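Local coordinates for alkaline phosphatase (Thermus thermophilus, PDB 7KWD), which probably hydrolyses phosphate monoesters as an alkaline phosphatase, a homodimeric enzyme that binds two zinc ions and one magnesium ion per subunit, at residues 373-378 with 421-426; 393-398 with 409-414; 263-268 with 301-306. One frame throughout, in Å; residues are numbered along the deposited sequence.

Contact 1: 373-378 with 421-426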
# COMPACT_ATOMS: atom_id res chain seq x y z
N LYS A 373 3.86 8.29 25.07
CA LYS A 373 2.92 8.35 23.96
C LYS A 373 1.90 9.48 24.02
O LYS A 373 1.19 9.68 23.04
CB LYS A 373 2.17 7.01 23.85
CG LYS A 373 3.10 5.83 23.48
CD LYS A 373 3.76 6.05 22.11
CE LYS A 373 4.40 4.75 21.56
NZ LYS A 373 5.47 5.09 20.56
N GLY A 374 1.82 10.24 25.12
CA GLY A 374 0.78 11.23 25.27
C GLY A 374 -0.62 10.65 25.37
O GLY A 374 -1.58 11.29 24.93
N VAL A 375 -0.75 9.46 25.92
CA VAL A 375 -1.99 8.69 25.93
C VAL A 375 -2.39 8.45 27.38
O VAL A 375 -1.53 8.15 28.22
CB VAL A 375 -1.83 7.34 25.19
CG1 VAL A 375 -2.93 6.34 25.56
CG2 VAL A 375 -1.82 7.56 23.67
N ASP A 376 -3.69 8.55 27.66
CA ASP A 376 -4.26 8.33 29.00
C ASP A 376 -5.06 7.04 28.94
O ASP A 376 -6.21 7.03 28.50
CB ASP A 376 -5.13 9.50 29.45
CG ASP A 376 -4.33 10.76 29.71
OD1 ASP A 376 -3.25 10.66 30.35
OD2 ASP A 376 -4.77 11.85 29.27
N LEU A 377 -4.43 5.95 29.37
CA LEU A 377 -5.05 4.64 29.30
C LEU A 377 -6.10 4.44 30.38
O LEU A 377 -5.95 4.90 31.52
CB LEU A 377 -3.97 3.56 29.45
CG LEU A 377 -3.13 3.22 28.22
CD1 LEU A 377 -2.15 2.10 28.60
CD2 LEU A 377 -4.00 2.79 27.06
N GLU A 378 -7.16 3.73 30.03
CA GLU A 378 -8.08 3.20 30.99
C GLU A 378 -7.44 2.05 31.76
O GLU A 378 -6.50 1.39 31.29
CB GLU A 378 -9.35 2.69 30.30
CG GLU A 378 -10.22 3.76 29.66
CD GLU A 378 -11.34 3.15 28.83
OE1 GLU A 378 -11.80 2.05 29.19
OE2 GLU A 378 -11.77 3.77 27.82
N PRO A 421 -10.61 11.57 16.72
CA PRO A 421 -9.60 10.71 17.38
C PRO A 421 -9.05 11.35 18.64
O PRO A 421 -8.59 12.50 18.64
CB PRO A 421 -8.52 10.53 16.30
CG PRO A 421 -9.30 10.50 15.03
CD PRO A 421 -10.50 11.48 15.25
N ASP A 422 -9.13 10.59 19.74
CA ASP A 422 -8.42 10.93 20.97
C ASP A 422 -7.04 10.30 21.02
O ASP A 422 -6.18 10.77 21.77
CB ASP A 422 -9.22 10.48 22.20
CG ASP A 422 -9.56 8.98 22.18
OD1 ASP A 422 -9.86 8.42 21.10
OD2 ASP A 422 -9.56 8.39 23.29
N ARG A 423 -6.84 9.25 20.25
CA ARG A 423 -5.55 8.60 20.04
C ARG A 423 -5.42 8.32 18.56
O ARG A 423 -6.42 8.32 17.83
CB ARG A 423 -5.44 7.33 20.88
CG ARG A 423 -5.95 7.51 22.30
CD ARG A 423 -6.36 6.18 22.82
NE ARG A 423 -6.49 6.15 24.26
CZ ARG A 423 -6.90 5.08 24.93
NH1 ARG A 423 -7.22 3.98 24.26
NH2 ARG A 423 -6.98 5.11 26.25
N PRO A 424 -4.20 8.10 18.06
CA PRO A 424 -4.01 8.07 16.61
C PRO A 424 -4.92 7.06 15.93
O PRO A 424 -4.96 5.90 16.30
CB PRO A 424 -2.53 7.69 16.46
CG PRO A 424 -1.87 8.20 17.71
CD PRO A 424 -2.93 7.98 18.80
N ASN A 425 -5.67 7.54 14.91
CA ASN A 425 -6.42 6.70 14.00
C ASN A 425 -5.50 6.05 12.94
O ASN A 425 -5.71 6.18 11.73
CB ASN A 425 -7.53 7.50 13.34
CG ASN A 425 -7.05 8.80 12.74
OD1 ASN A 425 -6.44 9.62 13.41
ND2 ASN A 425 -7.33 8.99 11.45
N ILE A 426 -4.51 5.31 13.44
CA ILE A 426 -3.62 4.48 12.62
C ILE A 426 -3.78 3.03 13.10
O ILE A 426 -3.55 2.72 14.27
CB ILE A 426 -2.15 4.93 12.74
CG1 ILE A 426 -2.04 6.43 12.51
CG2 ILE A 426 -1.27 4.18 11.73
CD1 ILE A 426 -0.77 7.06 13.00
O HOH W 1 -5.65 8.90 25.55

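Contact 2: 393-398 with 409-414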
# COMPACT_ATOMS: atom_id res chain seq x y z
N VAL A 393 -0.30 -13.17 27.83
CA VAL A 393 -1.69 -13.15 27.41
C VAL A 393 -1.90 -11.92 26.55
O VAL A 393 -1.74 -10.78 27.02
CB VAL A 393 -2.64 -13.16 28.61
CG1 VAL A 393 -4.04 -12.99 28.11
CG2 VAL A 393 -2.47 -14.46 29.40
N TYR A 394 -2.27 -12.14 25.29
CA TYR A 394 -2.25 -11.11 24.26
C TYR A 394 -3.67 -10.73 23.89
O TYR A 394 -4.59 -11.55 23.97
CB TYR A 394 -1.46 -11.60 23.05
CG TYR A 394 -0.07 -12.08 23.42
CD1 TYR A 394 0.74 -11.31 24.23
CD2 TYR A 394 0.43 -13.29 22.96
CE1 TYR A 394 2.00 -11.72 24.58
CE2 TYR A 394 1.70 -13.71 23.31
CZ TYR A 394 2.48 -12.92 24.12
OH TYR A 394 3.75 -13.30 24.48
N TRP A 395 -3.86 -9.47 23.52
CA TRP A 395 -5.16 -8.99 23.12
C TRP A 395 -5.07 -8.12 21.88
O TRP A 395 -4.21 -7.24 21.79
CB TRP A 395 -5.82 -8.18 24.26
CG TRP A 395 -7.27 -8.03 24.06
CD1 TRP A 395 -8.24 -8.93 24.39
CD2 TRP A 395 -7.94 -6.92 23.47
NE1 TRP A 395 -9.47 -8.45 24.03
CE2 TRP A 395 -9.31 -7.21 23.47
CE3 TRP A 395 -7.51 -5.70 22.94
CZ2 TRP A 395 -10.26 -6.32 22.97
CZ3 TRP A 395 -8.45 -4.82 22.45
CH2 TRP A 395 -9.80 -5.13 22.47
N PRO A 396 -5.98 -8.32 20.91
CA PRO A 396 -7.05 -9.32 20.91
C PRO A 396 -6.56 -10.75 20.71
O PRO A 396 -7.26 -11.70 21.05
CB PRO A 396 -7.93 -8.89 19.73
CG PRO A 396 -7.05 -8.08 18.88
CD PRO A 396 -6.16 -7.35 19.82
N GLU A 397 -5.38 -10.89 20.14
CA GLU A 397 -4.83 -12.22 19.88
C GLU A 397 -3.38 -12.04 19.44
O GLU A 397 -2.83 -10.93 19.48
CB GLU A 397 -5.66 -12.99 18.87
CG GLU A 397 -5.92 -12.30 17.53
CD GLU A 397 -4.73 -12.42 16.62
OE1 GLU A 397 -4.34 -13.57 16.27
OE2 GLU A 397 -4.17 -11.38 16.29
N GLY A 398 -2.75 -13.14 19.07
CA GLY A 398 -1.32 -13.11 18.88
C GLY A 398 -0.83 -13.86 17.66
O GLY A 398 0.36 -14.18 17.57
N MET A 409 0.12 -3.65 23.13
CA MET A 409 0.31 -2.24 23.47
C MET A 409 -0.39 -1.34 22.46
O MET A 409 -1.06 -0.37 22.84
CB MET A 409 1.80 -1.94 23.55
CG MET A 409 2.48 -2.63 24.74
SD MET A 409 4.27 -2.51 24.79
CE MET A 409 4.49 -0.82 25.36
N ALA A 410 -0.29 -1.66 21.17
CA ALA A 410 -0.89 -0.79 20.17
C ALA A 410 -2.40 -0.79 20.30
O ALA A 410 -3.04 0.27 20.29
CB ALA A 410 -0.47 -1.24 18.77
N TRP A 411 -2.98 -1.98 20.50
CA TRP A 411 -4.42 -2.08 20.69
C TRP A 411 -4.85 -1.45 22.00
O TRP A 411 -5.97 -0.93 22.09
CB TRP A 411 -4.85 -3.54 20.64
CG TRP A 411 -5.10 -4.03 19.25
CD1 TRP A 411 -4.28 -4.82 18.50
CD2 TRP A 411 -6.26 -3.78 18.46
NE1 TRP A 411 -4.86 -5.08 17.28
CE2 TRP A 411 -6.08 -4.44 17.23
CE3 TRP A 411 -7.44 -3.05 18.66
CZ2 TRP A 411 -7.03 -4.39 16.22
CZ3 TRP A 411 -8.38 -3.01 17.66
CH2 TRP A 411 -8.16 -3.67 16.45
N ALA A 412 -3.99 -1.47 23.01
CA ALA A 412 -4.33 -0.83 24.28
C ALA A 412 -4.53 0.67 24.11
O ALA A 412 -5.33 1.27 24.85
CB ALA A 412 -3.23 -1.13 25.31
N MET A 413 -3.86 1.29 23.13
CA MET A 413 -4.00 2.73 22.89
C MET A 413 -4.79 3.02 21.62
O MET A 413 -4.54 4.03 20.95
CB MET A 413 -2.63 3.41 22.85
CG MET A 413 -1.74 3.00 21.69
SD MET A 413 -0.14 3.84 21.85
CE MET A 413 -0.49 5.43 21.14
N VAL A 414 -5.76 2.17 21.30
CA VAL A 414 -6.59 2.39 20.13
C VAL A 414 -7.48 3.61 20.35
O VAL A 414 -7.85 3.95 21.47
CB VAL A 414 -7.42 1.12 19.85
CG1 VAL A 414 -8.37 0.85 21.01
CG2 VAL A 414 -8.24 1.23 18.59

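Contact 3: 263-268 with 301-306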
# COMPACT_ATOMS: atom_id res chain seq x y z
N GLY A 263 39.22 3.38 -7.53
CA GLY A 263 38.38 2.48 -8.31
C GLY A 263 36.88 2.67 -8.19
O GLY A 263 36.13 1.93 -8.82
N GLY A 264 36.41 3.66 -7.45
CA GLY A 264 34.98 3.83 -7.29
C GLY A 264 34.48 2.97 -6.15
O GLY A 264 35.23 2.23 -5.50
N PHE A 265 33.17 3.07 -5.89
CA PHE A 265 32.63 2.41 -4.71
C PHE A 265 31.17 2.02 -4.85
O PHE A 265 30.44 2.54 -5.71
CB PHE A 265 32.77 3.33 -3.48
CG PHE A 265 31.79 4.48 -3.47
CD1 PHE A 265 32.16 5.72 -3.98
CD2 PHE A 265 30.51 4.34 -2.90
CE1 PHE A 265 31.27 6.79 -3.97
CE2 PHE A 265 29.62 5.39 -2.88
CZ PHE A 265 30.01 6.64 -3.41
N VAL A 266 30.75 1.10 -3.98
CA VAL A 266 29.36 0.74 -3.78
C VAL A 266 29.05 0.87 -2.29
O VAL A 266 29.89 0.56 -1.44
CB VAL A 266 29.06 -0.69 -4.29
CG1 VAL A 266 29.33 -0.77 -5.80
CG2 VAL A 266 29.86 -1.74 -3.52
N LEU A 267 27.85 1.33 -1.99
CA LEU A 267 27.42 1.59 -0.63
C LEU A 267 25.99 1.11 -0.50
O LEU A 267 25.15 1.41 -1.36
CB LEU A 267 27.52 3.08 -0.30
CG LEU A 267 26.79 3.63 0.91
CD1 LEU A 267 27.38 2.95 2.14
CD2 LEU A 267 26.94 5.17 0.99
N GLN A 268 25.71 0.35 0.54
CA GLN A 268 24.34 0.11 0.97
C GLN A 268 24.10 0.93 2.23
O GLN A 268 24.89 0.88 3.18
CB GLN A 268 24.07 -1.37 1.24
CG GLN A 268 22.58 -1.63 1.53
CD GLN A 268 22.28 -2.98 2.16
OE1 GLN A 268 22.12 -3.10 3.37
NE2 GLN A 268 22.15 -4.01 1.32
N THR A 301 21.36 12.59 -2.12
CA THR A 301 21.08 13.26 -3.39
C THR A 301 22.06 14.41 -3.62
O THR A 301 22.56 14.61 -4.73
CB THR A 301 19.64 13.76 -3.45
OG1 THR A 301 19.35 14.62 -2.35
CG2 THR A 301 18.69 12.59 -3.45
N ALA A 302 22.41 15.13 -2.56
CA ALA A 302 23.39 16.20 -2.72
C ALA A 302 24.73 15.62 -3.17
O ALA A 302 25.41 16.21 -4.02
CB ALA A 302 23.53 16.99 -1.43
N PHE A 303 25.11 14.45 -2.64
CA PHE A 303 26.31 13.79 -3.16
C PHE A 303 26.16 13.43 -4.65
O PHE A 303 27.09 13.65 -5.44
CB PHE A 303 26.62 12.53 -2.35
CG PHE A 303 27.92 11.87 -2.77
CD1 PHE A 303 27.93 10.91 -3.77
CD2 PHE A 303 29.12 12.24 -2.19
CE1 PHE A 303 29.10 10.32 -4.17
CE2 PHE A 303 30.30 11.64 -2.59
CZ PHE A 303 30.30 10.69 -3.59
N VAL A 304 25.02 12.88 -5.05
CA VAL A 304 24.88 12.51 -6.46
C VAL A 304 24.92 13.76 -7.34
O VAL A 304 25.50 13.74 -8.43
CB VAL A 304 23.59 11.70 -6.68
CG1 VAL A 304 23.37 11.40 -8.15
CG2 VAL A 304 23.67 10.38 -5.90
N ASP A 305 24.29 14.85 -6.89
CA ASP A 305 24.33 16.12 -7.62
C ASP A 305 25.77 16.54 -7.88
O ASP A 305 26.11 16.97 -8.99
CB ASP A 305 23.61 17.22 -6.82
CG ASP A 305 22.12 16.97 -6.67
OD1 ASP A 305 21.54 16.16 -7.42
OD2 ASP A 305 21.52 17.59 -5.78
N ARG A 306 26.63 16.42 -6.88
CA ARG A 306 28.04 16.76 -7.06
C ARG A 306 28.82 15.69 -7.81
O ARG A 306 29.92 15.99 -8.26
CB ARG A 306 28.70 17.04 -5.71
CG ARG A 306 28.00 18.17 -4.91
CD ARG A 306 28.69 18.49 -3.58
NE ARG A 306 29.15 17.30 -2.84
CZ ARG A 306 28.51 16.74 -1.80
NH1 ARG A 306 27.37 17.24 -1.34
NH2 ARG A 306 29.03 15.67 -1.21

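Contact 1: 373-378 with 421-426
Arg-423 sets out with CG anti to its carbonyl carbon (chi1 -45°). Its chain then runs extended from CG to NE, which carries the guanidinium across to the loop 373-378. There Val-375 turns CG1 anti to its own backbone N (chi1 161°), and this methyl lies 3.8 Å from Arg-423 NE. The two side chains cross at about a right angle. Arg-423 NH2 donates to Asp-376 O over 3.1 Å, with an N-H...O angle of 154°. The oxygen lies close to the guanidinium plane, but the donor sits above the carbonyl plane of Asp-376. A water is also at the guanidinium edge. It accepts from Arg-423 NE at 3.2 Å and from Asp-376 N at 2.9 Å, so Asp-376 is gripped at its carbonyl directly and at its N-H through water. Leu-377 CD2 packs over one guanidinium face, 3.9 Å from Arg-423 NH2.

The loop 373-378 joins helix 362-373 to helix 379-391, and Glu-378 is the N-cap of the second. Glu-381, in the first turn of that helix, accepts from Glu-378 N and forms a salt bridge with Arg-423 NH2. Glu-378 itself pairs with Arg-416. Asp-422 also bridges to Arg-416 and is only a long, out-of-plane charge partner of Arg-423 NE.

The buried cation is thus shared between two backbone carbonyls (Asp-376 O and Val-414 O), a water and the Glu-381 carboxylate. This division of its N-H groups is likely to fix the rotation of the guanidinium and to tie the 421-426 loop to the start of helix 379-391.

Contact 2: 393-398 with 409-414
Trp-411 NE1 gives its N-H to Gln-401 OE1, while Pro-396 CD lies over the five-membered ring that carries this nitrogen. The proline sits over one face of the indole. Its CD is 3.5 Å from the centroid of the five-membered ring and only 13° off the ring normal, which makes a clear CH-pi contact. The closest approach is from Pro-396 CD to Trp-411 CD1, 3.4 Å. Pro-396 CG reaches further along the face, 4.0 Å from Trp-411 NE1.

The peptide bond between Trp-395 and Pro-396 is cis. An aromatic residue before a cis proline can lay its ring against the pyrrolidine, and that is seen here: Pro-396 CB stands 4.2 Å above the plane of the Trp-395 ring, over its centre. The proline is therefore held between two indoles, one from its own loop and one from helix 406-412. Trp-395 CG is anti to its backbone N (chi1 -163°), which brings the six-membered ring alongside the helix, where CE3 meets Trp-411 CB at 4.1 Å. The Trp-395 carbonyl oxygen also lies near this CB.

This is part of the dimer interface. Arg-400 of the second subunit makes a cation-pi contact with Trp-411, Glu-397 of that subunit packs on it, and Trp-395 and Pro-396 each touch the other's counterpart in the second subunit. An alanine in place of Trp-411 would probably leave Gln-401 OE1 without its indole donor, Pro-396 without the face it rests on, and Arg-400 of the second subunit without its aromatic partner. Trp-395 N is hydrogen-bonded to Thr-408 OG1 on helix 406-412.

Contact 3: 263-268 with 301-306
The Phe-265 ring receives Phe-303 CE1 at its edge, near its plane. The planes of the two rings are inclined at 68° and their centroids are 6.0 Å apart. Two carbons from each ring do the touching. Phe-265 CZ is 3.9 Å from Phe-303 CE1, and Phe-265 CE1 is 4.0 Å from Phe-303 CZ. The side chains come from opposite directions. Phe-303 has CG anti to its backbone N (chi1 -175°), which holds the ring out from the helix to meet Phe-265. Phe-265 sets its own ring with CG between the backbone N and the carbonyl carbon (chi1 74°). On the helix, Phe-303 CA lies over one face of the Arg-306 guanidinium, 3.7 Å above its plane.

The contact packs helix 283-306 against strand 265-271. This strand lies between the parallel strands 40-46 and 135-140 in the sheet at the core of the alkaline phosphatase fold. Helix 247-259 joins the same apolar cluster: Leu-258 touches Phe-265, while Leu-255 and Ala-259 touch Phe-303. Both phenylalanines are buried. Phe-265 N bonds to Asn-40 OD1 on the neighbouring strand.

Contacts 1 and 2 are neighbours, with centres 14 Å apart. Along the chain, contact 2 is nested in the loop that contact 1 closes. They meet where Arg-423 NH1 probably donates to Val-414 O, 2.9 Å away, just past the end of helix 406-412. Contact 3 is on the opposite side of the chain's centre, about 42 Å from contact 1 and 44 Å from contact 2, centre to centre. None of the three lies at the metal sites. Contact 3 is still linked to them: strand 265-271 goes on to the magnesium ligand Glu-270, Gln-268 NE2 is hydrogen-bonded to the backbone O of Thr-148, another magnesium ligand, and the zinc ligands Asp-275 and His-279 follow before helix 283-306.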